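Local structure of putative endonuclease/exonuclease/phosphatase family protein (Bacteroides vulgatus ATCC 8482, 3G6S) at residues A[129-141]-A[161-174]. The protein probably acts as a nuclease of the DNase I-like endonuclease/exonuclease/phosphatase family, cleaving phosphodiester bonds. Sequence-based numbering, arbitrary orientation.
Sequences GKIFMAVNTHFDH and IVGERPAVVTGDFN
Met133 and Ala167 begin a parallel pairing of strands 131-138 and 167-172 that runs on to His138 and Asp172, with Val135 N giving to Val168 O (2.8 Å) and Val135 O taking Thr170 N. On the face carrying Met133 and Val135, the selenomethionine is the long bump: CG stands anti to the backbone N (chi1 -180°), and the chain runs out until CE rests 3.5 Å from CG2 of Ile161, while its CB fits against CB of Val162. Farther along, CG2 of Val169 touches CB of Val135. Gly171 leaves room for the Thr137 carbonyl, where a CB would clash. Beyond the strand ends Phe173 turns an edge into Phe139, its CD2 over the centre of that ring, 3.7 Å above the plane, with the planes at 58°. Cut back to an alanine, Phe139 would probably leave the Phe173 edge without the face it packs on. On the other face, Thr170 OG1 donates to Asn136 OD1 (2.9 Å), and the Asn136 amide N reaches the carbonyls of Met44 and Ala79. At the start, the Pro166 ring fills the angle between Lys130 CE and Phe132 CB. Helix 144-161 connects the two strands in a beta-alpha-beta crossover and covers the face of Ala167 and Val169; strand 2-10 of the second sheet meets Ala134 and Thr170, and strands 117-125 and 224-228 continue the sheet on either side.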
# COMPACT_ATOMS: atom_id res chain seq x y z
N GLY A 129 6.83 -16.30 15.80
CA GLY A 129 5.69 -16.03 16.66
C GLY A 129 5.43 -14.54 16.83
O GLY A 129 4.57 -14.14 17.61
N LYS A 130 6.16 -13.72 16.09
CA LYS A 130 6.00 -12.28 16.17
C LYS A 130 4.69 -11.77 15.59
O LYS A 130 4.30 -12.16 14.48
CB LYS A 130 7.16 -11.56 15.47
CG LYS A 130 7.13 -10.06 15.64
CD LYS A 130 7.31 -9.64 17.09
CE LYS A 130 7.42 -8.12 17.19
NZ LYS A 130 7.59 -7.61 18.60
N ILE A 131 4.02 -10.92 16.36
CA ILE A 131 2.75 -10.32 15.96
C ILE A 131 2.97 -8.89 15.48
O ILE A 131 3.73 -8.13 16.08
CB ILE A 131 1.74 -10.31 17.13
CG1 ILE A 131 1.13 -11.69 17.32
CG2 ILE A 131 0.63 -9.32 16.87
CD1 ILE A 131 2.07 -12.66 17.95
N PHE A 132 2.32 -8.54 14.38
CA PHE A 132 2.43 -7.20 13.83
C PHE A 132 1.22 -6.89 13.00
O PHE A 132 0.40 -7.76 12.72
CB PHE A 132 3.69 -7.03 12.99
CG PHE A 132 3.82 -8.01 11.86
CD1 PHE A 132 4.32 -9.29 12.09
CD2 PHE A 132 3.51 -7.63 10.56
CE1 PHE A 132 4.53 -10.18 11.03
CE2 PHE A 132 3.72 -8.51 9.49
CZ PHE A 132 4.23 -9.79 9.72
N MSE A 133 1.09 -5.64 12.58
CA MSE A 133 -0.06 -5.29 11.79
C MSE A 133 0.31 -4.60 10.50
O MSE A 133 1.30 -3.87 10.42
CB MSE A 133 -0.99 -4.41 12.60
CG MSE A 133 -2.23 -3.99 11.85
SE MSE A 133 -3.24 -2.75 12.89
CE MSE A 133 -4.99 -3.22 12.25
N ALA A 134 -0.50 -4.85 9.48
CA ALA A 134 -0.29 -4.25 8.19
C ALA A 134 -1.57 -3.52 7.82
O ALA A 134 -2.68 -4.06 7.97
CB ALA A 134 0.02 -5.31 7.15
N VAL A 135 -1.42 -2.30 7.34
CA VAL A 135 -2.56 -1.50 6.91
C VAL A 135 -2.20 -0.93 5.54
O VAL A 135 -1.14 -0.33 5.37
CB VAL A 135 -2.86 -0.34 7.90
CG1 VAL A 135 -4.06 0.47 7.41
CG2 VAL A 135 -3.16 -0.90 9.27
N ASN A 136 -3.09 -1.15 4.58
CA ASN A 136 -2.90 -0.69 3.21
C ASN A 136 -4.07 0.18 2.83
O ASN A 136 -5.22 -0.20 3.03
CB ASN A 136 -2.84 -1.88 2.26
CG ASN A 136 -2.50 -1.48 0.86
OD1 ASN A 136 -1.51 -0.77 0.64
ND2 ASN A 136 -3.31 -1.91 -0.11
N THR A 137 -3.79 1.35 2.27
CA THR A 137 -4.88 2.24 1.93
C THR A 137 -4.65 3.05 0.65
O THR A 137 -3.58 2.99 0.06
CB THR A 137 -5.15 3.18 3.13
OG1 THR A 137 -6.25 4.05 2.84
CG2 THR A 137 -3.91 4.01 3.43
N HIS A 138 -5.68 3.79 0.22
CA HIS A 138 -5.62 4.66 -0.97
C HIS A 138 -6.39 5.94 -0.66
O HIS A 138 -7.61 5.91 -0.55
CB HIS A 138 -6.28 3.97 -2.18
CG HIS A 138 -5.97 4.63 -3.49
ND1 HIS A 138 -5.30 5.84 -3.57
CD2 HIS A 138 -6.19 4.24 -4.76
CE1 HIS A 138 -5.12 6.15 -4.84
NE2 HIS A 138 -5.65 5.20 -5.59
N PHE A 139 -5.68 7.06 -0.51
CA PHE A 139 -6.29 8.35 -0.19
C PHE A 139 -6.93 9.10 -1.36
O PHE A 139 -6.68 8.79 -2.53
CB PHE A 139 -5.24 9.26 0.47
CG PHE A 139 -5.07 9.03 1.94
CD1 PHE A 139 -5.27 7.78 2.51
CD2 PHE A 139 -4.67 10.07 2.77
CE1 PHE A 139 -5.08 7.57 3.87
CE2 PHE A 139 -4.48 9.87 4.14
CZ PHE A 139 -4.68 8.62 4.69
N ASP A 140 -7.76 10.10 -1.03
CA ASP A 140 -8.44 10.93 -2.02
C ASP A 140 -7.47 12.02 -2.52
O ASP A 140 -6.76 12.63 -1.72
CB ASP A 140 -9.67 11.60 -1.40
CG ASP A 140 -10.46 12.44 -2.41
OD1 ASP A 140 -11.35 13.20 -1.98
OD2 ASP A 140 -10.20 12.34 -3.62
N HIS A 141 -7.45 12.25 -3.82
CA HIS A 141 -6.57 13.26 -4.40
C HIS A 141 -7.13 14.67 -4.29
O HIS A 141 -6.38 15.66 -4.27
CB HIS A 141 -6.28 12.94 -5.86
CG HIS A 141 -7.51 12.76 -6.68
ND1 HIS A 141 -7.82 13.57 -7.75
CD2 HIS A 141 -8.53 11.87 -6.58
CE1 HIS A 141 -8.97 13.19 -8.27
NE2 HIS A 141 -9.42 12.16 -7.58
N ILE A 161 -6.49 -2.07 17.30
CA ILE A 161 -6.21 -3.47 16.99
C ILE A 161 -4.93 -4.06 17.54
O ILE A 161 -4.95 -5.11 18.16
CB ILE A 161 -6.20 -3.70 15.46
CG1 ILE A 161 -7.62 -3.66 14.90
CG2 ILE A 161 -5.57 -5.05 15.14
CD1 ILE A 161 -8.25 -2.28 14.90
N VAL A 162 -3.80 -3.40 17.30
CA VAL A 162 -2.53 -3.95 17.75
C VAL A 162 -1.85 -3.14 18.85
O VAL A 162 -0.78 -3.50 19.32
CB VAL A 162 -1.56 -4.14 16.54
CG1 VAL A 162 -0.76 -2.86 16.28
CG2 VAL A 162 -0.64 -5.31 16.80
N GLY A 163 -2.47 -2.04 19.25
CA GLY A 163 -1.90 -1.22 20.31
C GLY A 163 -0.54 -0.63 19.97
O GLY A 163 -0.41 0.11 19.00
N GLU A 164 0.47 -0.96 20.78
CA GLU A 164 1.82 -0.46 20.56
C GLU A 164 2.76 -1.46 19.90
O GLU A 164 3.98 -1.27 19.88
CB GLU A 164 2.41 0.00 21.89
CG GLU A 164 2.19 -0.98 23.02
CD GLU A 164 2.88 -0.55 24.31
OE1 GLU A 164 2.74 0.64 24.69
OE2 GLU A 164 3.55 -1.40 24.93
N ARG A 165 2.19 -2.53 19.36
CA ARG A 165 2.96 -3.56 18.67
C ARG A 165 3.26 -3.08 17.25
O ARG A 165 2.54 -2.22 16.71
CB ARG A 165 2.17 -4.87 18.66
CG ARG A 165 2.13 -5.57 20.03
CD ARG A 165 1.17 -6.75 20.06
NE ARG A 165 -0.21 -6.29 20.09
CZ ARG A 165 -1.28 -7.09 20.08
NH1 ARG A 165 -1.13 -8.42 20.06
NH2 ARG A 165 -2.49 -6.56 20.13
N PRO A 166 4.32 -3.61 16.63
CA PRO A 166 4.73 -3.23 15.27
C PRO A 166 3.58 -3.17 14.27
O PRO A 166 2.73 -4.07 14.20
CB PRO A 166 5.76 -4.30 14.91
CG PRO A 166 6.35 -4.64 16.22
CD PRO A 166 5.14 -4.73 17.11
N ALA A 167 3.57 -2.10 13.48
CA ALA A 167 2.55 -1.86 12.47
C ALA A 167 3.17 -1.13 11.29
O ALA A 167 4.04 -0.28 11.45
CB ALA A 167 1.43 -1.03 13.05
N VAL A 168 2.71 -1.47 10.09
CA VAL A 168 3.23 -0.83 8.90
C VAL A 168 2.06 -0.43 8.02
O VAL A 168 1.17 -1.23 7.73
CB VAL A 168 4.16 -1.77 8.13
CG1 VAL A 168 4.74 -1.05 6.93
CG2 VAL A 168 5.26 -2.26 9.06
N VAL A 169 2.08 0.84 7.62
CA VAL A 169 1.05 1.39 6.77
C VAL A 169 1.64 1.70 5.41
O VAL A 169 2.68 2.36 5.30
CB VAL A 169 0.50 2.71 7.35
CG1 VAL A 169 -0.49 3.32 6.36
CG2 VAL A 169 -0.15 2.44 8.70
N THR A 170 0.97 1.22 4.38
CA THR A 170 1.39 1.45 3.01
C THR A 170 0.20 1.99 2.23
O THR A 170 -0.95 1.89 2.67
CB THR A 170 1.85 0.14 2.32
OG1 THR A 170 0.80 -0.83 2.35
CG2 THR A 170 3.08 -0.41 2.98
N GLY A 171 0.50 2.55 1.07
CA GLY A 171 -0.56 3.06 0.23
C GLY A 171 -0.20 4.24 -0.63
O GLY A 171 0.92 4.74 -0.61
N ASP A 172 -1.18 4.67 -1.42
CA ASP A 172 -1.04 5.81 -2.29
C ASP A 172 -1.78 6.92 -1.58
O ASP A 172 -2.98 6.83 -1.32
CB ASP A 172 -1.71 5.54 -3.63
CG ASP A 172 -1.40 6.61 -4.65
OD1 ASP A 172 -1.42 7.81 -4.28
OD2 ASP A 172 -1.15 6.25 -5.81
N PHE A 173 -1.07 7.99 -1.25
CA PHE A 173 -1.69 9.09 -0.56
C PHE A 173 -2.04 10.28 -1.44
O PHE A 173 -2.65 11.25 -0.97
CB PHE A 173 -0.79 9.51 0.60
CG PHE A 173 -0.52 8.40 1.57
CD1 PHE A 173 0.37 7.38 1.23
CD2 PHE A 173 -1.19 8.35 2.79
CE1 PHE A 173 0.58 6.30 2.10
CE2 PHE A 173 -0.99 7.28 3.67
CZ PHE A 173 -0.10 6.25 3.32
N ASN A 174 -1.65 10.22 -2.71
CA ASN A 174 -1.94 11.31 -3.64
C ASN A 174 -1.41 12.66 -3.20
O ASN A 174 -2.01 13.69 -3.49
CB ASN A 174 -3.44 11.43 -3.90
CG ASN A 174 -3.95 10.40 -4.85
OD1 ASN A 174 -3.40 10.20 -5.94
ND2 ASN A 174 -5.03 9.73 -4.47
O HOH W 1 0.86 -2.46 4.35